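Local coordinates for protein Cap5O (Staphylococcus aureus, PDB 3OJO) that binds NAD and acts as a UDP-N-acetyl-mannosamine dehydrogenase in the biosynthesis of the staphylococcal capsular polysaccharide, at residues L119-T124 against G152-L157; S376-L381 against S393-M398; K401-T406 against V417-Y422. All blocks are in the same frame, centred on the assembly; numbering follows the deposited sequence.

Contact 1: L119-T124 against G152-L157; sequences LKKGNT and GEDIYL
Lys-121 and Asp-154 run side by side and point the same way, so that the lysine methylenes lie along the carboxylate: CE of Lys-121 is 3.4 Å from OD1 of Asp-154. The charged ends do not pair. The lysine chain bends at its last torsion (chi4 65°); NZ is hydrogen-bonded to O of Gly-148, and the lysine makes a cation-pi contact with Phe-149, though the nearby carboxylate probably still favours the ammonium charge. Next to this pair the backbones join. The N-H of Gly-122 meets O of Asp-154 nearly along the C=O axis; Gly-122 sits in the type II turn from Lys-120 to Asn-123, at a positive phi that suits glycine. The N-H of Tyr-156 then hydrogen-bonds to O of Asn-123 (2.8 Å), in the carbonyl plane. Thr-124 crosses Tyr-156 obliquely. Its OG1 comes to the edge of the ring, 3.7 Å from CD2 of Tyr-156, while the beta-branched residue suits an extended chain. Both side chains reach helix 185-195, whose small Ala-190 touches each of them. Thr-124 and Tyr-156 form a parallel bridge between neighbouring strands, linked through helix 135-145: a beta-alpha-beta crossover of the Rossmann-type NAD-binding domain.

Contact 2: S376-L381 against S393-M398; sequences SLVLIL and SHFDKM
Met-398 gives up the most surface here, and its flexible thioether does most of the touching. CG stands anti to the carbonyl carbon (chi1 -81°) and the next torsion is extended, which carries SD toward the strand; the bend at chi3, 97°, then lays the methyl group against the backbone. CE of Met-398 is 3.4 Å from N of Leu-377 and 3.5 Å from N of Val-378, so the tip of the side chain rests on the peptide chain itself. An unbranched, pliable residue suits this place because it can reach the main chain between Ser-376 and Val-378.

Val-378, second in buried surface, crosses Met-398 at about a right angle and meets it with one branch. Its CG2, anti to the carbonyl carbon, lies 3.8 Å from SD of Met-398. Strand 377-380 is the middle strand of a five-stranded parallel sheet in the region assigned to the UDP-binding domain of the family, and the loop carrying Met-398 belongs to the connection from this strand to its neighbour, 402-405. A beta-branched valine fits both the extended backbone and the layer between sheet and loop, where Val-372 of helix 368-372 touches Val-378 and Met-398 alike.

Phe-395 reaches the same methyl group more loosely: its CD1 is 4.3 Å from CG2 of Val-378, with the valine oblique to the ring. CB of His-394 covers one face of the phenylalanine over its centre, and Ile-403 of the adjoining strand also touches this aromatic side chain. A type I turn from Phe-395 to Met-398, closed by the bond from N of Met-398 to O of Phe-395 (3.2 Å), directs both apolar side chains toward the sheet, while Asp-396 and Lys-397 between them are exposed.

Contact 3: K401-T406 against V417-Y422; sequences KVIFDT and VLYYNY
Tight packing begins along the backbones of strands 402-405 and 418-420, which run parallel at 12° with their axes 4.8 Å apart. Four N-H...O=C hydrogen bonds join the two segments, from Leu-418 N to Lys-401 O through to Asp-405 N and Tyr-420 O; in the last the donor stands above the carbonyl plane. On one face beta-branched Ile-403, suited to an extended strand, touches two neighbours with different branches: its CD1 meets CG1 of Val-417 at 3.7 Å, and its CG2 lies obliquely against the ring of Tyr-419. Farther along, Asp-405 holds CG anti to its backbone N (chi1 -172°) and takes the phenolic hydrogen of Tyr-419 on the anti lone pair of OD2 (OH to OD2 2.7 Å); the tyrosine is long enough to reach it. The same oxygen accepts the amides of Val-409 and Val-410, so three donors grip it and probably stabilise its negative charge.

Strand 418-420 is the outermost of the five-stranded parallel, Rossmann-like sheet, strand 402-405 its inner neighbour.

From within strand 402-405, Phe-404 turns its edge toward the face of Tyr-422, which lies past the end of strand 418-420, in an offset edge-to-face pair with planes at 82° and centroids 5.7 Å apart. Here the backbones part loosely, though Tyr-422 itself is buried, and a water donates to O of Asp-405 and accepts from N of Tyr-422. The Leu-418 side is more open to solvent: its CD1 touches CG1 of Val-402 at 3.8 Å, and the extended chain of Lys-401 passes CG2 of Val-417 toward a salt bridge with Asp-396.

In the fold
Contacts 2 and 3 share a sheet, while contact 1 belongs to the NAD-binding domain on the other side of the chain's centre, its own centre about 59 Å from that of contact 2. Contact 2 is the most buried; it has no hydrogen bond across it and rests on apolar side chains and a methyl group set against backbone. Contact 3 passes from buried core to exposed edge and relies on strand pairing; contact 1 is partly buried, with Lys-121 and Gly-122 exposed and Asn-123, Thr-124 and Ile-155 buried. Strands 377-380 and 402-405 are neighbours, so contacts 2 and 3 meet directly: Thr-406 OG1 is 2.7 Å from Ile-380 O. Contacts 1 and 3 both join parallel neighbouring strands.

Contact 1: L119-T124 against G152-L157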
# COMPACT_ATOMS: atom_id res chain seq x y z
N LEU B 119 34.57 -4.88 26.36
CA LEU B 119 33.99 -6.18 26.07
C LEU B 119 34.70 -7.36 26.70
O LEU B 119 35.92 -7.49 26.60
CB LEU B 119 33.85 -6.41 24.56
CG LEU B 119 32.67 -5.73 23.86
CD1 LEU B 119 32.65 -6.08 22.40
CD2 LEU B 119 31.36 -6.11 24.50
N LYS B 120 33.91 -8.23 27.34
CA LYS B 120 34.36 -9.44 28.01
C LYS B 120 33.52 -10.62 27.50
O LYS B 120 32.41 -10.40 27.00
CB LYS B 120 34.20 -9.32 29.55
CG LYS B 120 34.73 -8.01 30.18
CD LYS B 120 36.23 -8.01 30.46
CE LYS B 120 36.70 -6.74 31.14
NZ LYS B 120 36.99 -5.65 30.17
N LYS B 121 34.05 -11.86 27.60
CA LYS B 121 33.30 -13.04 27.16
C LYS B 121 32.01 -13.20 27.98
O LYS B 121 32.00 -12.94 29.18
CB LYS B 121 34.18 -14.30 27.17
CG LYS B 121 35.13 -14.35 25.99
CD LYS B 121 36.04 -15.56 25.99
CE LYS B 121 36.75 -15.76 24.66
NZ LYS B 121 37.70 -14.65 24.34
N GLY B 122 30.91 -13.54 27.28
CA GLY B 122 29.59 -13.72 27.88
C GLY B 122 28.65 -12.54 27.72
O GLY B 122 27.45 -12.66 28.01
N ASN B 123 29.18 -11.38 27.27
CA ASN B 123 28.45 -10.13 27.08
C ASN B 123 27.39 -10.15 25.97
O ASN B 123 27.54 -10.87 24.98
CB ASN B 123 29.42 -8.95 26.87
CG ASN B 123 30.17 -8.51 28.11
OD1 ASN B 123 29.95 -9.00 29.24
ND2 ASN B 123 31.06 -7.55 27.92
N THR B 124 26.33 -9.33 26.15
CA THR B 124 25.25 -9.16 25.19
C THR B 124 25.22 -7.72 24.67
O THR B 124 25.29 -6.78 25.47
CB THR B 124 23.90 -9.60 25.77
OG1 THR B 124 24.04 -10.90 26.33
CG2 THR B 124 22.77 -9.62 24.71
N GLY B 152 27.39 -15.91 19.40
CA GLY B 152 26.55 -17.02 19.85
C GLY B 152 27.29 -17.92 20.81
O GLY B 152 26.67 -18.81 21.42
N GLU B 153 28.60 -17.69 20.97
CA GLU B 153 29.49 -18.45 21.84
C GLU B 153 30.07 -17.55 22.93
O GLU B 153 29.75 -17.74 24.11
CB GLU B 153 30.60 -19.13 21.02
CG GLU B 153 30.93 -20.54 21.49
CD GLU B 153 31.53 -21.45 20.44
OE1 GLU B 153 30.79 -21.87 19.52
OE2 GLU B 153 32.70 -21.86 20.62
N ASP B 154 30.90 -16.56 22.52
CA ASP B 154 31.57 -15.60 23.41
C ASP B 154 30.72 -14.36 23.73
O ASP B 154 30.72 -13.90 24.87
CB ASP B 154 32.92 -15.17 22.81
CG ASP B 154 33.85 -16.29 22.40
OD1 ASP B 154 34.04 -17.23 23.20
OD2 ASP B 154 34.45 -16.19 21.32
N ILE B 155 30.02 -13.79 22.72
CA ILE B 155 29.14 -12.62 22.87
C ILE B 155 27.83 -12.79 22.11
O ILE B 155 27.78 -13.46 21.07
CB ILE B 155 29.80 -11.26 22.55
CG1 ILE B 155 30.45 -11.21 21.18
CG2 ILE B 155 30.68 -10.75 23.67
CD1 ILE B 155 29.52 -10.64 20.16
N TYR B 156 26.79 -12.10 22.58
CA TYR B 156 25.48 -12.21 21.97
C TYR B 156 25.03 -10.92 21.31
O TYR B 156 25.08 -9.86 21.93
CB TYR B 156 24.45 -12.77 22.96
CG TYR B 156 24.95 -14.04 23.62
CD1 TYR B 156 25.03 -15.24 22.92
CD2 TYR B 156 25.43 -14.02 24.93
CE1 TYR B 156 25.56 -16.39 23.50
CE2 TYR B 156 25.95 -15.17 25.53
CZ TYR B 156 26.01 -16.35 24.81
OH TYR B 156 26.53 -17.49 25.39
N LEU B 157 24.67 -11.02 20.02
CA LEU B 157 24.24 -9.88 19.22
C LEU B 157 22.72 -9.93 18.94
O LEU B 157 22.25 -10.81 18.23
CB LEU B 157 25.03 -9.81 17.90
CG LEU B 157 26.52 -9.51 17.92
CD1 LEU B 157 27.03 -9.31 16.49
CD2 LEU B 157 26.84 -8.27 18.75

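Contact 2: S376-L381 against S393-M398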
# COMPACT_ATOMS: atom_id res chain seq x y z
N SER B 376 -4.22 36.74 5.41
CA SER B 376 -5.14 36.40 4.32
C SER B 376 -5.48 34.90 4.31
O SER B 376 -6.58 34.54 3.87
CB SER B 376 -4.55 36.81 2.98
OG SER B 376 -4.32 38.21 2.94
N LEU B 377 -4.57 34.02 4.80
CA LEU B 377 -4.75 32.56 4.84
C LEU B 377 -4.11 31.89 6.07
O LEU B 377 -2.98 32.19 6.41
CB LEU B 377 -4.21 31.93 3.53
CG LEU B 377 -3.99 30.40 3.46
CD1 LEU B 377 -5.31 29.63 3.34
CD2 LEU B 377 -3.04 30.04 2.34
N VAL B 378 -4.85 30.97 6.72
CA VAL B 378 -4.35 30.10 7.80
C VAL B 378 -4.04 28.73 7.18
O VAL B 378 -4.92 28.07 6.61
CB VAL B 378 -5.25 30.02 9.06
CG1 VAL B 378 -5.11 28.69 9.80
CG2 VAL B 378 -4.94 31.18 10.01
N LEU B 379 -2.76 28.36 7.22
CA LEU B 379 -2.29 27.12 6.64
C LEU B 379 -2.08 26.05 7.70
O LEU B 379 -1.15 26.16 8.51
CB LEU B 379 -1.01 27.38 5.81
CG LEU B 379 -0.49 26.27 4.90
CD1 LEU B 379 -1.55 25.81 3.89
CD2 LEU B 379 0.77 26.71 4.19
N ILE B 380 -2.93 24.99 7.70
CA ILE B 380 -2.77 23.90 8.66
C ILE B 380 -1.90 22.73 8.11
O ILE B 380 -2.28 22.00 7.19
CB ILE B 380 -4.09 23.45 9.33
CG1 ILE B 380 -4.95 24.67 9.68
CG2 ILE B 380 -3.78 22.57 10.55
CD1 ILE B 380 -6.15 24.38 10.45
N LEU B 381 -0.71 22.59 8.71
CA LEU B 381 0.33 21.64 8.32
C LEU B 381 0.62 20.53 9.34
O LEU B 381 1.29 19.56 8.97
CB LEU B 381 1.63 22.37 7.94
CG LEU B 381 1.56 23.50 6.93
CD1 LEU B 381 2.89 24.12 6.79
CD2 LEU B 381 1.04 23.01 5.57
N SER B 393 -14.20 32.50 16.31
CA SER B 393 -13.70 33.42 17.33
C SER B 393 -12.17 33.56 17.29
O SER B 393 -11.65 34.65 17.53
CB SER B 393 -14.12 32.93 18.72
OG SER B 393 -15.39 32.30 18.72
N HIS B 394 -11.46 32.45 16.99
CA HIS B 394 -9.99 32.36 16.91
C HIS B 394 -9.40 33.10 15.72
O HIS B 394 -8.26 33.56 15.78
CB HIS B 394 -9.56 30.89 16.82
CG HIS B 394 -10.00 30.06 17.98
ND1 HIS B 394 -9.20 29.89 19.09
CD2 HIS B 394 -11.15 29.36 18.15
CE1 HIS B 394 -9.87 29.09 19.90
NE2 HIS B 394 -11.05 28.74 19.37
N PHE B 395 -10.17 33.19 14.63
CA PHE B 395 -9.76 33.80 13.37
C PHE B 395 -10.31 35.23 13.14
O PHE B 395 -10.17 35.76 12.03
CB PHE B 395 -10.13 32.84 12.21
CG PHE B 395 -9.76 31.40 12.50
CD1 PHE B 395 -8.44 30.98 12.43
CD2 PHE B 395 -10.72 30.49 12.89
CE1 PHE B 395 -8.09 29.66 12.73
CE2 PHE B 395 -10.38 29.17 13.20
CZ PHE B 395 -9.07 28.76 13.12
N ASP B 396 -10.87 35.88 14.20
CA ASP B 396 -11.43 37.24 14.11
C ASP B 396 -10.45 38.30 13.59
O ASP B 396 -10.84 39.14 12.78
CB ASP B 396 -12.10 37.67 15.42
CG ASP B 396 -13.56 37.28 15.55
OD1 ASP B 396 -14.07 36.56 14.65
OD2 ASP B 396 -14.20 37.69 16.55
N LYS B 397 -9.18 38.22 14.01
CA LYS B 397 -8.10 39.15 13.65
C LYS B 397 -7.55 39.03 12.20
O LYS B 397 -6.63 39.77 11.83
CB LYS B 397 -6.96 39.05 14.69
CG LYS B 397 -7.32 39.58 16.08
CD LYS B 397 -6.08 39.65 16.99
CE LYS B 397 -6.37 40.15 18.39
NZ LYS B 397 -5.16 40.05 19.27
N MET B 398 -8.12 38.10 11.38
CA MET B 398 -7.68 37.87 9.99
C MET B 398 -8.21 38.89 8.98
O MET B 398 -9.37 39.31 9.09
CB MET B 398 -8.09 36.46 9.52
CG MET B 398 -7.16 35.36 9.97
SD MET B 398 -7.42 33.89 8.97
CE MET B 398 -6.21 34.04 7.82

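Contact 3: K401-T406 against V417-Y422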
# COMPACT_ATOMS: atom_id res chain seq x y z
N LYS B 401 -10.88 35.50 6.39
CA LYS B 401 -11.06 34.27 7.16
C LYS B 401 -11.10 33.00 6.27
O LYS B 401 -12.17 32.44 6.01
CB LYS B 401 -12.28 34.37 8.10
CG LYS B 401 -12.10 35.38 9.24
CD LYS B 401 -13.32 35.39 10.16
CE LYS B 401 -13.43 36.66 10.96
NZ LYS B 401 -14.58 36.63 11.90
N VAL B 402 -9.91 32.58 5.77
CA VAL B 402 -9.78 31.37 4.94
C VAL B 402 -8.77 30.38 5.53
O VAL B 402 -7.69 30.78 5.97
CB VAL B 402 -9.65 31.58 3.40
CG1 VAL B 402 -10.61 32.65 2.88
CG2 VAL B 402 -8.22 31.88 2.98
N ILE B 403 -9.14 29.09 5.56
CA ILE B 403 -8.31 28.00 6.07
C ILE B 403 -8.08 26.93 4.98
O ILE B 403 -9.05 26.40 4.43
CB ILE B 403 -8.96 27.34 7.33
CG1 ILE B 403 -9.09 28.33 8.50
CG2 ILE B 403 -8.18 26.07 7.75
CD1 ILE B 403 -9.87 27.81 9.67
N PHE B 404 -6.79 26.60 4.71
CA PHE B 404 -6.41 25.48 3.85
C PHE B 404 -5.73 24.44 4.75
O PHE B 404 -4.59 24.61 5.21
CB PHE B 404 -5.52 25.87 2.65
CG PHE B 404 -5.11 24.69 1.79
CD1 PHE B 404 -5.98 23.62 1.56
CD2 PHE B 404 -3.85 24.64 1.20
CE1 PHE B 404 -5.59 22.52 0.80
CE2 PHE B 404 -3.47 23.55 0.42
CZ PHE B 404 -4.34 22.51 0.22
N ASP B 405 -6.49 23.38 5.06
CA ASP B 405 -6.07 22.32 5.96
C ASP B 405 -5.54 21.12 5.18
O ASP B 405 -6.30 20.39 4.56
CB ASP B 405 -7.21 21.96 6.92
CG ASP B 405 -6.89 21.01 8.04
OD1 ASP B 405 -5.69 20.77 8.30
OD2 ASP B 405 -7.83 20.51 8.67
N THR B 406 -4.20 20.94 5.20
CA THR B 406 -3.50 19.86 4.51
C THR B 406 -3.56 18.55 5.29
O THR B 406 -3.17 17.51 4.76
CB THR B 406 -2.04 20.28 4.20
OG1 THR B 406 -1.28 20.31 5.39
CG2 THR B 406 -1.94 21.58 3.45
N VAL B 417 -15.92 31.82 8.40
CA VAL B 417 -14.66 31.25 7.92
C VAL B 417 -14.89 30.28 6.75
O VAL B 417 -15.74 29.39 6.84
CB VAL B 417 -13.85 30.58 9.07
CG1 VAL B 417 -12.43 30.24 8.63
CG2 VAL B 417 -13.81 31.45 10.34
N LEU B 418 -14.10 30.45 5.66
CA LEU B 418 -14.12 29.56 4.50
C LEU B 418 -13.09 28.44 4.73
O LEU B 418 -11.89 28.69 4.73
CB LEU B 418 -13.78 30.33 3.21
CG LEU B 418 -14.86 31.24 2.65
CD1 LEU B 418 -14.25 32.27 1.73
CD2 LEU B 418 -15.90 30.45 1.88
N TYR B 419 -13.59 27.21 4.96
CA TYR B 419 -12.74 26.04 5.23
C TYR B 419 -12.50 25.14 4.02
O TYR B 419 -13.44 24.60 3.43
CB TYR B 419 -13.25 25.23 6.43
CG TYR B 419 -12.44 23.98 6.69
CD1 TYR B 419 -12.85 22.74 6.19
CD2 TYR B 419 -11.27 24.03 7.44
CE1 TYR B 419 -12.09 21.60 6.40
CE2 TYR B 419 -10.51 22.88 7.67
CZ TYR B 419 -10.92 21.67 7.14
OH TYR B 419 -10.20 20.53 7.37
N TYR B 420 -11.22 24.88 3.73
CA TYR B 420 -10.81 24.00 2.64
C TYR B 420 -9.93 22.84 3.11
O TYR B 420 -9.17 22.96 4.08
CB TYR B 420 -10.16 24.78 1.49
CG TYR B 420 -11.04 25.86 0.90
CD1 TYR B 420 -11.07 27.14 1.45
CD2 TYR B 420 -11.78 25.63 -0.25
CE1 TYR B 420 -11.86 28.15 0.90
CE2 TYR B 420 -12.56 26.64 -0.83
CZ TYR B 420 -12.61 27.89 -0.24
OH TYR B 420 -13.38 28.89 -0.78
N ASN B 421 -10.06 21.72 2.39
CA ASN B 421 -9.41 20.42 2.54
C ASN B 421 -8.55 20.21 1.29
O ASN B 421 -8.48 21.09 0.44
CB ASN B 421 -10.53 19.36 2.43
CG ASN B 421 -11.06 18.81 3.70
OD1 ASN B 421 -10.40 18.83 4.74
ND2 ASN B 421 -12.24 18.21 3.61
N TYR B 422 -8.04 18.99 1.13
CA TYR B 422 -7.40 18.55 -0.10
C TYR B 422 -8.55 18.09 -1.01
O TYR B 422 -8.43 18.05 -2.23
CB TYR B 422 -6.46 17.39 0.19
CG TYR B 422 -5.01 17.78 0.36
CD1 TYR B 422 -4.40 18.69 -0.49
CD2 TYR B 422 -4.20 17.11 1.27
CE1 TYR B 422 -3.05 18.99 -0.39
CE2 TYR B 422 -2.84 17.40 1.38
CZ TYR B 422 -2.27 18.34 0.55
OH TYR B 422 -0.94 18.63 0.66
O HOH W 1 -6.91 17.80 3.58